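Local coordinates for protein peptidyl-prolyl cis-trans isomerase (Hirschia baltica, PDB 5EX2) that probably catalyses the cis-trans isomerisation of peptide bonds preceding proline, as a cyclophilin-type folding helper, at residues Gln170-Ser178 and Met191-Leu201; Glu95-Lys103 and Ala137-Trp148. All coordinates share one frame; numbering follows the deposited sequence. Where two conformers were deposited one is given.

Contact 1: residues Gln170-Ser178 and Met191-Leu201; sequences QFFLMRDES and MLEGLDVAKSL
Arg175 reaches along the turn Ala198-Leu201 and sets its guanidinium among the carbonyls there. NH1 of Arg175 donates to Leu201 O at 2.9 Å with an N-H...O angle of 157°, the acceptor lying close to the guanidinium plane. A weak, bent bond joins the same nitrogen to Ala198 O at 2.8 Å. The chain of Arg175 kinks at chi3 (58°), which turns the flat group under Lys199 O; this oxygen sits over one face, near the rim, without a hydrogen bond. A water accepts from Arg175 NH2 and donates to Leu201 O, doubling the link. A leucine in place of Arg175 has no N-H to offer Leu201 O, and the turn would probably be freer to shift.

The extended aliphatic chain of Lys199 runs beside the Arg175 backbone, its CE 3.1 Å from Arg175 O, and a second water bridges that carbonyl to NZ, weakly on the lysine side. Deeper in, Leu173 points at the helix: its CD1 meets Ala198 CB at 4.0 Å and Leu201 CD1 at 4.1 Å. Met191 crosses Leu173 at about a right angle, touching Leu173 CB with its CE at 3.8 Å.

The short helix 195-198 corresponds to one of the two helices that close the ends of the cyclophilin barrel. Strand 171-174 runs between strands 155-158 and 73-76 of that barrel; Val156 packs on both Leu173 and Met191, while Phe65 and Ala74 touch Leu201.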
loop_
_atom_site.group_PDB
_atom_site.type_symbol
_atom_site.label_atom_id
_atom_site.label_comp_id
_atom_site.label_asym_id
_atom_site.label_seq_id
_atom_site.Cartn_x
_atom_site.Cartn_y
_atom_site.Cartn_z
ATOM N N GLN A 170 7.585 12.358 4.429
ATOM C CA GLN A 170 8.434 11.236 4.062
ATOM C C GLN A 170 7.689 9.930 4.163
ATOM O O GLN A 170 6.949 9.699 5.122
ATOM C CB GLN A 170 9.683 11.190 4.938
ATOM C CG GLN A 170 10.572 12.388 4.732
ATOM C CD GLN A 170 11.857 12.302 5.496
ATOM O OE1 GLN A 170 12.594 11.326 5.381
ATOM N NE2 GLN A 170 12.146 13.331 6.279
ATOM N N PHE A 171 7.915 9.067 3.181
ATOM C CA PHE A 171 7.226 7.792 3.064
ATOM C C PHE A 171 8.242 6.709 2.768
ATOM O O PHE A 171 9.379 7.001 2.379
ATOM C CB PHE A 171 6.202 7.832 1.937
ATOM C CG PHE A 171 6.824 8.124 0.619
ATOM C CD1 PHE A 171 6.987 9.421 0.186
ATOM C CD2 PHE A 171 7.315 7.090 -0.157
ATOM C CE1 PHE A 171 7.619 9.686 -1.019
ATOM C CE2 PHE A 171 7.944 7.344 -1.355
ATOM C CZ PHE A 171 8.101 8.646 -1.787
ATOM N N PHE A 172 7.897 5.456 2.982
ATOM C CA PHE A 172 8.773 4.428 2.475
ATOM C C PHE A 172 8.005 3.346 1.745
ATOM O O PHE A 172 6.857 2.992 2.064
ATOM C CB PHE A 172 9.684 3.868 3.556
ATOM C CG PHE A 172 8.996 3.409 4.775
ATOM C CD1 PHE A 172 8.636 4.308 5.760
ATOM C CD2 PHE A 172 8.769 2.067 4.975
ATOM C CE1 PHE A 172 8.038 3.875 6.915
ATOM C CE2 PHE A 172 8.171 1.629 6.127
ATOM C CZ PHE A 172 7.800 2.534 7.101
ATOM N N LEU A 173 8.697 2.852 0.736
ATOM C CA LEU A 173 8.233 1.783 -0.142
ATOM C C LEU A 173 8.833 0.481 0.339
ATOM O O LEU A 173 10.063 0.335 0.370
ATOM C CB LEU A 173 8.660 2.041 -1.584
ATOM C CG LEU A 173 8.305 3.411 -2.148
ATOM C CD1 LEU A 173 8.851 3.526 -3.569
ATOM C CD2 LEU A 173 6.799 3.657 -2.148
ATOM N N MET A 174 8.002 -0.460 0.766
ATOM C CA MET A 174 8.521 -1.707 1.309
ATOM C C MET A 174 9.066 -2.614 0.226
ATOM O O MET A 174 8.356 -3.002 -0.689
ATOM C CB MET A 174 7.453 -2.458 2.102
ATOM C CG MET A 174 6.920 -1.726 3.307
ATOM S SD MET A 174 8.203 -1.157 4.428
ATOM C CE MET A 174 9.141 -2.647 4.668
ATOM N N ARG A 175 10.341 -2.931 0.326
ATOM C CA ARG A 175 11.013 -3.798 -0.634
ATOM C C ARG A 175 10.993 -5.254 -0.199
ATOM O O ARG A 175 11.128 -6.149 -1.028
ATOM C CB ARG A 175 12.457 -3.349 -0.846
ATOM C CG ARG A 175 12.564 -2.025 -1.570
ATOM C CD ARG A 175 13.916 -1.369 -1.457
ATOM N NE ARG A 175 15.084 -2.119 -1.921
ATOM C CZ ARG A 175 15.981 -1.658 -2.803
ATOM N NH1 ARG A 175 15.782 -0.518 -3.474
ATOM N NH2 ARG A 175 17.065 -2.378 -3.065
ATOM N N ASP A 176 10.819 -5.497 1.098
ATOM C CA ASP A 176 10.820 -6.849 1.658
ATOM C C ASP A 176 10.028 -6.835 2.953
ATOM O O ASP A 176 9.884 -5.791 3.610
ATOM C CB ASP A 176 12.246 -7.348 1.898
ATOM C CG ASP A 176 12.288 -8.812 2.299
ATOM O OD1 ASP A 176 11.982 -9.667 1.446
ATOM O OD2 ASP A 176 12.628 -9.113 3.467
ATOM N N GLU A 177 9.494 -7.994 3.308
ATOM C CA GLU A 177 8.714 -8.154 4.523
ATOM C C GLU A 177 9.479 -7.638 5.727
ATOM O O GLU A 177 10.609 -8.047 5.981
ATOM C CB GLU A 177 8.348 -9.623 4.721
ATOM C CG GLU A 177 7.663 -9.923 6.072
ATOM C CD GLU A 177 7.374 -11.402 6.283
ATOM O OE1 GLU A 177 7.957 -12.228 5.552
ATOM O OE2 GLU A 177 6.571 -11.745 7.187
ATOM N N SER A 178 8.832 -6.751 6.478
ATOM C CA SER A 178 9.468 -6.102 7.623
ATOM C C SER A 178 8.512 -5.997 8.804
ATOM O O SER A 178 8.010 -4.914 9.109
ATOM C CB SER A 178 9.963 -4.722 7.220
ATOM O OG SER A 178 10.876 -4.823 6.141
ATOM N N MET A 191 1.702 -0.872 -3.506
ATOM C CA MET A 191 2.157 -0.753 -4.896
ATOM C C MET A 191 1.502 -1.815 -5.749
ATOM O O MET A 191 1.882 -2.984 -5.700
ATOM C CB MET A 191 3.683 -0.881 -4.968
ATOM C CG MET A 191 4.406 0.227 -4.207
ATOM S SD MET A 191 6.193 0.134 -4.288
ATOM C CE MET A 191 6.569 -0.839 -2.848
ATOM N N LEU A 192 0.491 -1.414 -6.508
ATOM C CA LEU A 192 -0.178 -2.307 -7.441
ATOM C C LEU A 192 0.775 -2.809 -8.509
ATOM O O LEU A 192 0.766 -3.982 -8.889
ATOM C CB LEU A 192 -1.347 -1.591 -8.103
ATOM C CG LEU A 192 -2.412 -1.014 -7.183
ATOM C CD1 LEU A 192 -3.587 -0.525 -8.010
ATOM C CD2 LEU A 192 -2.884 -2.047 -6.168
ATOM N N GLU A 193 1.591 -1.882 -8.999
ATOM C CA GLU A 193 2.648 -2.162 -9.952
ATOM C C GLU A 193 3.805 -1.306 -9.506
ATOM O O GLU A 193 3.598 -0.206 -8.988
ATOM C CB GLU A 193 2.231 -1.851 -11.397
ATOM C CG GLU A 193 1.432 -2.969 -12.053
ATOM C CD GLU A 193 1.145 -2.731 -13.535
ATOM O OE1 GLU A 193 1.757 -1.821 -14.146
ATOM O OE2 GLU A 193 0.304 -3.468 -14.097
ATOM N N GLY A 194 5.011 -1.824 -9.661
ATOM C CA GLY A 194 6.205 -1.075 -9.335
ATOM C C GLY A 194 6.988 -1.550 -8.125
ATOM O O GLY A 194 7.962 -0.922 -7.755
ATOM N N LEU A 195 6.590 -2.651 -7.498
ATOM C CA LEU A 195 7.434 -3.220 -6.461
ATOM C C LEU A 195 8.829 -3.494 -7.005
ATOM O O LEU A 195 9.825 -3.255 -6.312
ATOM C CB LEU A 195 6.830 -4.500 -5.899
ATOM C CG LEU A 195 7.697 -5.276 -4.892
ATOM C CD1 LEU A 195 8.136 -4.419 -3.737
ATOM C CD2 LEU A 195 6.958 -6.499 -4.364
ATOM N N ASP A 196 8.916 -3.988 -8.236
ATOM C CA ASP A 196 10.213 -4.263 -8.842
ATOM C C ASP A 196 11.003 -2.959 -9.024
ATOM O O ASP A 196 12.217 -2.920 -8.815
ATOM C CB ASP A 196 10.050 -4.998 -10.182
ATOM C CG ASP A 196 9.180 -4.245 -11.193
ATOM O OD1 ASP A 196 8.437 -3.308 -10.823
ATOM O OD2 ASP A 196 9.239 -4.617 -12.388
ATOM N N VAL A 197 10.305 -1.890 -9.375
ATOM C CA VAL A 197 10.922 -0.567 -9.484
ATOM C C VAL A 197 11.469 -0.141 -8.118
ATOM O O VAL A 197 12.626 0.304 -8.011
ATOM C CB VAL A 197 9.922 0.475 -10.015
ATOM C CG1 VAL A 197 10.461 1.886 -9.877
ATOM C CG2 VAL A 197 9.590 0.186 -11.468
ATOM N N ALA A 198 10.666 -0.285 -7.064
ATOM C CA ALA A 198 11.089 0.080 -5.712
ATOM C C ALA A 198 12.333 -0.695 -5.312
ATOM O O ALA A 198 13.229 -0.164 -4.646
ATOM C CB ALA A 198 9.954 -0.171 -4.716
ATOM N N LYS A 199 12.367 -1.981 -5.661
ATOM C CA LYS A 199 13.507 -2.835 -5.345
ATOM C C LYS A 199 14.749 -2.491 -6.150
ATOM O O LYS A 199 15.824 -2.989 -5.859
ATOM C CB LYS A 199 13.156 -4.308 -5.564
ATOM C CG LYS A 199 12.196 -4.892 -4.571
ATOM C CD LYS A 199 11.990 -6.363 -4.940
ATOM C CE LYS A 199 11.153 -7.150 -3.980
ATOM N NZ LYS A 199 10.953 -8.528 -4.537
ATOM N N SER A 200 14.613 -1.647 -7.165
ATOM C CA SER A 200 15.752 -1.274 -7.999
ATOM C C SER A 200 16.302 0.103 -7.629
ATOM O O SER A 200 17.321 0.521 -8.178
ATOM C CB SER A 200 15.371 -1.298 -9.488
ATOM O OG SER A 200 14.547 -0.203 -9.847
ATOM N N LEU A 201 15.613 0.842 -6.760
ATOM C CA LEU A 201 16.097 2.170 -6.371
ATOM C C LEU A 201 17.472 2.045 -5.720
ATOM O O LEU A 201 17.737 1.083 -4.994
ATOM C CB LEU A 201 15.097 2.859 -5.443
ATOM C CG LEU A 201 13.726 3.147 -6.071
ATOM C CD1 LEU A 201 12.717 3.541 -5.052
ATOM C CD2 LEU A 201 13.845 4.258 -7.098
HETATM O O HOH W 1 18.570 -1.644 -5.392
HETATM O O HOH W 2 10.703 -8.964 -1.529
#

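Contact 2: residues Glu95-Lys103 and Ala137-Trp148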
loop_
_atom_site.group_PDB
_atom_site.type_symbol
_atom_site.label_atom_id
_atom_site.label_comp_id
_atom_site.label_asym_id
_atom_site.label_seq_id
_atom_site.Cartn_x
_atom_site.Cartn_y
_atom_site.Cartn_z
ATOM N N GLU A 95 -1.318 6.452 12.780
ATOM C CA GLU A 95 -2.430 5.560 12.509
ATOM C C GLU A 95 -1.825 4.188 12.296
ATOM O O GLU A 95 -1.663 3.738 11.153
ATOM C CB GLU A 95 -3.231 6.000 11.276
ATOM C CG GLU A 95 -4.122 7.202 11.493
ATOM C CD GLU A 95 -4.810 7.640 10.216
ATOM O OE1 GLU A 95 -4.105 7.826 9.195
ATOM O OE2 GLU A 95 -6.053 7.809 10.228
ATOM N N PHE A 96 -1.497 3.507 13.385
ATOM C CA PHE A 96 -0.739 2.271 13.286
ATOM C C PHE A 96 -1.641 1.045 13.228
ATOM O O PHE A 96 -1.230 -0.021 12.773
ATOM C CB PHE A 96 0.211 2.133 14.474
ATOM C CG PHE A 96 1.140 3.313 14.677
ATOM C CD1 PHE A 96 1.566 4.099 13.632
ATOM C CD2 PHE A 96 1.587 3.620 15.950
ATOM C CE1 PHE A 96 2.425 5.168 13.872
ATOM C CE2 PHE A 96 2.446 4.684 16.178
ATOM C CZ PHE A 96 2.853 5.456 15.135
ATOM N N VAL A 97 -2.851 1.206 13.737
ATOM C CA VAL A 97 -3.855 0.150 13.704
ATOM C C VAL A 97 -5.189 0.799 13.399
ATOM O O VAL A 97 -5.327 2.019 13.494
ATOM C CB VAL A 97 -3.951 -0.624 15.040
ATOM C CG1 VAL A 97 -2.635 -1.282 15.391
ATOM C CG2 VAL A 97 -4.395 0.291 16.173
ATOM N N PHE A 98 -6.173 -0.006 13.022
ATOM C CA PHE A 98 -7.524 0.491 12.879
ATOM C C PHE A 98 -8.473 -0.462 13.583
ATOM O O PHE A 98 -8.153 -1.626 13.806
ATOM C CB PHE A 98 -7.904 0.693 11.402
ATOM C CG PHE A 98 -7.968 -0.554 10.569
ATOM C CD1 PHE A 98 -6.816 -1.189 10.142
ATOM C CD2 PHE A 98 -9.192 -1.048 10.144
ATOM C CE1 PHE A 98 -6.884 -2.315 9.339
ATOM C CE2 PHE A 98 -9.261 -2.172 9.348
ATOM C CZ PHE A 98 -8.108 -2.807 8.945
ATOM N N ARG A 99 -9.626 0.075 13.967
ATOM C CA ARG A 99 -10.688 -0.687 14.613
ATOM C C ARG A 99 -11.573 -1.263 13.526
ATOM O O ARG A 99 -12.280 -0.513 12.846
ATOM C CB ARG A 99 -11.516 0.197 15.534
ATOM C CG ARG A 99 -10.724 0.926 16.600
ATOM C CD ARG A 99 -10.100 -0.028 17.566
ATOM N NE ARG A 99 -11.110 -0.838 18.232
ATOM C CZ ARG A 99 -10.830 -1.877 19.008
ATOM N NH1 ARG A 99 -9.562 -2.202 19.200
ATOM N NH2 ARG A 99 -11.810 -2.587 19.574
ATOM N N ARG A 100 -11.509 -2.574 13.346
ATOM C CA ARG A 100 -12.218 -3.249 12.277
ATOM C C ARG A 100 -13.474 -3.958 12.782
ATOM O O ARG A 100 -13.419 -4.695 13.770
ATOM C CB ARG A 100 -11.266 -4.227 11.619
ATOM C CG ARG A 100 -11.843 -4.934 10.414
ATOM C CD ARG A 100 -10.857 -5.914 9.777
ATOM N NE ARG A 100 -10.473 -6.967 10.704
ATOM C CZ ARG A 100 -11.116 -8.116 10.854
ATOM N NH1 ARG A 100 -12.182 -8.404 10.112
ATOM N NH2 ARG A 100 -10.698 -8.980 11.761
ATOM N N ASP A 101 -14.590 -3.737 12.099
ATOM C CA ASP A 101 -15.824 -4.458 12.360
ATOM C C ASP A 101 -15.801 -5.760 11.556
ATOM O O ASP A 101 -15.932 -5.726 10.339
ATOM C CB ASP A 101 -17.026 -3.599 11.968
ATOM C CG ASP A 101 -18.360 -4.287 12.200
ATOM O OD1 ASP A 101 -18.384 -5.474 12.585
ATOM O OD2 ASP A 101 -19.401 -3.631 11.955
ATOM N N PRO A 102 -15.638 -6.909 12.223
ATOM C CA PRO A 102 -15.510 -8.176 11.494
ATOM C C PRO A 102 -16.769 -8.604 10.758
ATOM O O PRO A 102 -16.705 -9.570 10.002
ATOM C CB PRO A 102 -15.207 -9.193 12.592
ATOM C CG PRO A 102 -14.892 -8.430 13.789
ATOM C CD PRO A 102 -15.563 -7.120 13.675
ATOM N N LYS A 103 -17.888 -7.942 11.026
ATOM C CA LYS A 103 -19.156 -8.235 10.340
ATOM C C LYS A 103 -19.256 -7.439 9.038
ATOM O O LYS A 103 -20.137 -7.694 8.209
ATOM C CB LYS A 103 -20.356 -7.886 11.216
ATOM C CG LYS A 103 -20.405 -8.568 12.578
ATOM C CD LYS A 103 -20.558 -10.071 12.466
ATOM C CE LYS A 103 -20.892 -10.685 13.823
ATOM N NZ LYS A 103 -20.417 -12.088 13.937
ATOM N N ALA A 137 -14.826 -9.157 19.092
ATOM C CA ALA A 137 -15.826 -8.140 18.805
ATOM C C ALA A 137 -17.169 -8.384 19.476
ATOM O O ALA A 137 -18.014 -7.488 19.534
ATOM C CB ALA A 137 -16.034 -8.022 17.304
ATOM N N ASN A 138 -17.385 -9.592 19.978
ATOM C CA ASN A 138 -18.630 -9.886 20.682
ATOM C C ASN A 138 -18.818 -8.997 21.897
ATOM O O ASN A 138 -19.933 -8.597 22.214
ATOM C CB ASN A 138 -18.664 -11.355 21.101
ATOM C CG ASN A 138 -18.836 -12.283 19.922
ATOM O OD1 ASN A 138 -17.938 -13.050 19.583
ATOM N ND2 ASN A 138 -20.004 -12.227 19.293
ATOM N N TYR A 139 -17.715 -8.666 22.559
ATOM C CA TYR A 139 -17.786 -7.996 23.844
ATOM C C TYR A 139 -16.973 -6.715 23.922
ATOM O O TYR A 139 -16.970 -6.062 24.955
ATOM C CB TYR A 139 -17.319 -8.947 24.941
ATOM C CG TYR A 139 -18.102 -10.225 25.007
ATOM C CD1 TYR A 139 -19.484 -10.205 25.058
ATOM C CD2 TYR A 139 -17.462 -11.453 24.997
ATOM C CE1 TYR A 139 -20.212 -11.371 25.120
ATOM C CE2 TYR A 139 -18.190 -12.627 25.063
ATOM C CZ TYR A 139 -19.557 -12.575 25.110
ATOM O OH TYR A 139 -20.257 -13.763 25.190
ATOM N N SER A 140 -16.305 -6.337 22.842
ATOM C CA SER A 140 -15.548 -5.095 22.881
ATOM C C SER A 140 -16.534 -3.927 22.872
ATOM O O SER A 140 -17.655 -4.051 22.379
ATOM C CB SER A 140 -14.577 -5.004 21.718
ATOM O OG SER A 140 -15.304 -5.006 20.519
ATOM N N GLU A 141 -16.110 -2.783 23.398
ATOM C CA GLU A 141 -17.002 -1.636 23.551
ATOM C C GLU A 141 -17.550 -1.123 22.208
ATOM O O GLU A 141 -18.710 -0.709 22.135
ATOM C CB GLU A 141 -16.259 -0.520 24.308
ATOM C CG GLU A 141 -17.093 0.716 24.662
ATOM C CD GLU A 141 -16.911 1.877 23.690
ATOM O OE1 GLU A 141 -15.811 2.021 23.112
ATOM O OE2 GLU A 141 -17.870 2.662 23.521
ATOM N N ASP A 142 -16.752 -1.206 21.141
ATOM C CA ASP A 142 -17.189 -0.728 19.819
ATOM C C ASP A 142 -17.566 -1.861 18.864
ATOM O O ASP A 142 -17.843 -1.638 17.695
ATOM C CB ASP A 142 -16.095 0.150 19.190
ATOM C CG ASP A 142 -14.764 -0.567 19.028
ATOM O OD1 ASP A 142 -14.626 -1.750 19.423
ATOM O OD2 ASP A 142 -13.828 0.081 18.507
ATOM N N LYS A 143 -17.613 -3.083 19.388
ATOM C CA LYS A 143 -17.881 -4.272 18.581
ATOM C C LYS A 143 -16.899 -4.389 17.423
ATOM O O LYS A 143 -17.231 -4.900 16.361
ATOM C CB LYS A 143 -19.328 -4.271 18.055
ATOM C CG LYS A 143 -20.385 -4.130 19.144
ATOM C CD LYS A 143 -20.376 -5.328 20.079
ATOM C CE LYS A 143 -21.650 -5.411 20.913
ATOM N NZ LYS A 143 -21.617 -6.548 21.881
ATOM N N ARG A 144 -15.673 -3.940 17.663
ATOM C CA ARG A 144 -14.614 -4.031 16.673
ATOM C C ARG A 144 -13.412 -4.741 17.285
ATOM O O ARG A 144 -13.394 -5.080 18.479
ATOM C CB ARG A 144 -14.239 -2.630 16.133
ATOM C CG ARG A 144 -15.395 -2.002 15.338
ATOM C CD ARG A 144 -15.062 -0.634 14.787
ATOM N NE ARG A 144 -16.203 -0.084 14.056
ATOM C CZ ARG A 144 -16.136 0.476 12.851
ATOM N NH1 ARG A 144 -14.978 0.594 12.213
ATOM N NH2 ARG A 144 -17.243 0.932 12.283
ATOM N N VAL A 145 -12.424 -4.996 16.436
ATOM C CA VAL A 145 -11.166 -5.587 16.862
ATOM C C VAL A 145 -10.040 -4.806 16.237
ATOM O O VAL A 145 -10.233 -4.121 15.229
ATOM C CB VAL A 145 -11.030 -7.070 16.471
ATOM C CG1 VAL A 145 -12.113 -7.869 17.107
ATOM C CG2 VAL A 145 -11.011 -7.259 14.940
ATOM N N GLU A 146 -8.858 -4.925 16.833
ATOM C CA GLU A 146 -7.688 -4.253 16.317
ATOM C C GLU A 146 -7.124 -4.987 15.102
ATOM O O GLU A 146 -6.911 -6.201 15.130
ATOM C CB GLU A 146 -6.639 -4.147 17.417
ATOM C CG GLU A 146 -5.431 -3.335 17.032
ATOM C CD GLU A 146 -4.530 -3.070 18.193
ATOM O OE1 GLU A 146 -4.900 -2.238 19.043
ATOM O OE2 GLU A 146 -3.441 -3.670 18.229
ATOM N N SER A 147 -6.884 -4.235 14.033
ATOM C CA SER A 147 -6.267 -4.786 12.831
ATOM C C SER A 147 -5.237 -3.809 12.287
ATOM O O SER A 147 -5.229 -2.653 12.667
ATOM C CB SER A 147 -7.314 -5.083 11.773
ATOM O OG SER A 147 -8.323 -5.956 12.289
ATOM N N TRP A 148 -4.366 -4.287 11.416
ATOM C CA TRP A 148 -3.370 -3.412 10.808
ATOM C C TRP A 148 -2.948 -3.976 9.462
ATOM O O TRP A 148 -3.211 -5.134 9.165
ATOM C CB TRP A 148 -2.167 -3.229 11.748
ATOM C CG TRP A 148 -1.531 -4.503 12.251
ATOM C CD1 TRP A 148 -0.400 -5.100 11.758
ATOM C CD2 TRP A 148 -1.965 -5.316 13.361
ATOM N NE1 TRP A 148 -0.112 -6.223 12.491
ATOM C CE2 TRP A 148 -1.063 -6.388 13.463
ATOM C CE3 TRP A 148 -3.033 -5.244 14.263
ATOM C CZ2 TRP A 148 -1.191 -7.379 14.434
ATOM C CZ3 TRP A 148 -3.164 -6.241 15.224
ATOM C CH2 TRP A 148 -2.247 -7.287 15.298
HETATM O O HOH W 3 -7.174 -0.762 18.880
HETATM O O HOH W 4 -19.106 -6.355 15.093
HETATM O O HOH W 5 -18.878 -1.752 14.709
#
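Phe98-Ser147 and Arg100-Val145 are antiparallel hydrogen-bonded pairs flanking the non-hydrogen-bonded pair Arg99-Glu146, in two short strands whose axes approach to 4.7 Å with N-to-C directions 123° apart. On the face carrying Arg99, its guanidinium grips Asp142 side-on: NE donates to OD2 and NH2 to OD1, each at 2.9 Å and each on a syn lone pair. The guanidinium and carboxylate planes are 22° apart, nearly coplanar. Asp142 OD1 also accepts a hydrogen bond from Arg144 N, which comes from above the carboxylate plane (an Asx turn), and is thus held by two donors. Arg144, extended from CG to NE, reaches over strand 98-100; its NH1 donates to Arg99 O at 3.0 Å, the oxygen in the guanidinium plane, and Asp101 CB lies over one face of its guanidinium. A water joins Arg99 NH1 to Glu146 OE1, while Glu146 OE2 forms a salt bridge with Arg183. Val97 CB rests on Glu146 CG at 3.7 Å.

The pair forms the margin of a five-stranded antiparallel sheet separate from the cyclophilin barrel: 98-100 is an outermost strand, and 145-148 continues the pairing to strand 127-132.

On the other face, Ser147 CB sits over the Phe98 ring in a CH-pi contact, 4.0 Å from the centroid. Ser147 OG accepts from Arg100 NE at 2.9 Å, in the guanidinium plane, and is also hydrogen-bonded to Thr131. Arg100 starts with CG anti to its N (chi1 -176°) and bends at chi3, which takes NH2 past Val145 CG2 to a salt bridge with Asp134. Farther along, the Pro102 ring meets Ala137 through CG, 3.7 Å from Ala137 CB.

How the contacts relate
Contacts 1 and 2 occupy opposite sides of the chain's centre, the first about 9 Å and the second about 20 Å from it, centre to centre. Their own centres are about 28 Å apart and their nearest atoms about 9 Å, so neither touches the other. Along the chain they follow in series, the pairing in the separate sheet closing before the barrel contact opens. The magnesium site of Gln115, Gln133 and Glu135 belongs near contact 2: the side chain of Ala137 is about 7 Å from that of Glu135, and Arg100's about 8 Å from a bound magnesium ion. At contact 1 a different magnesium ion lies about 3 Å from the nearest atom of the Arg175 side chain, which is not one of those ligands.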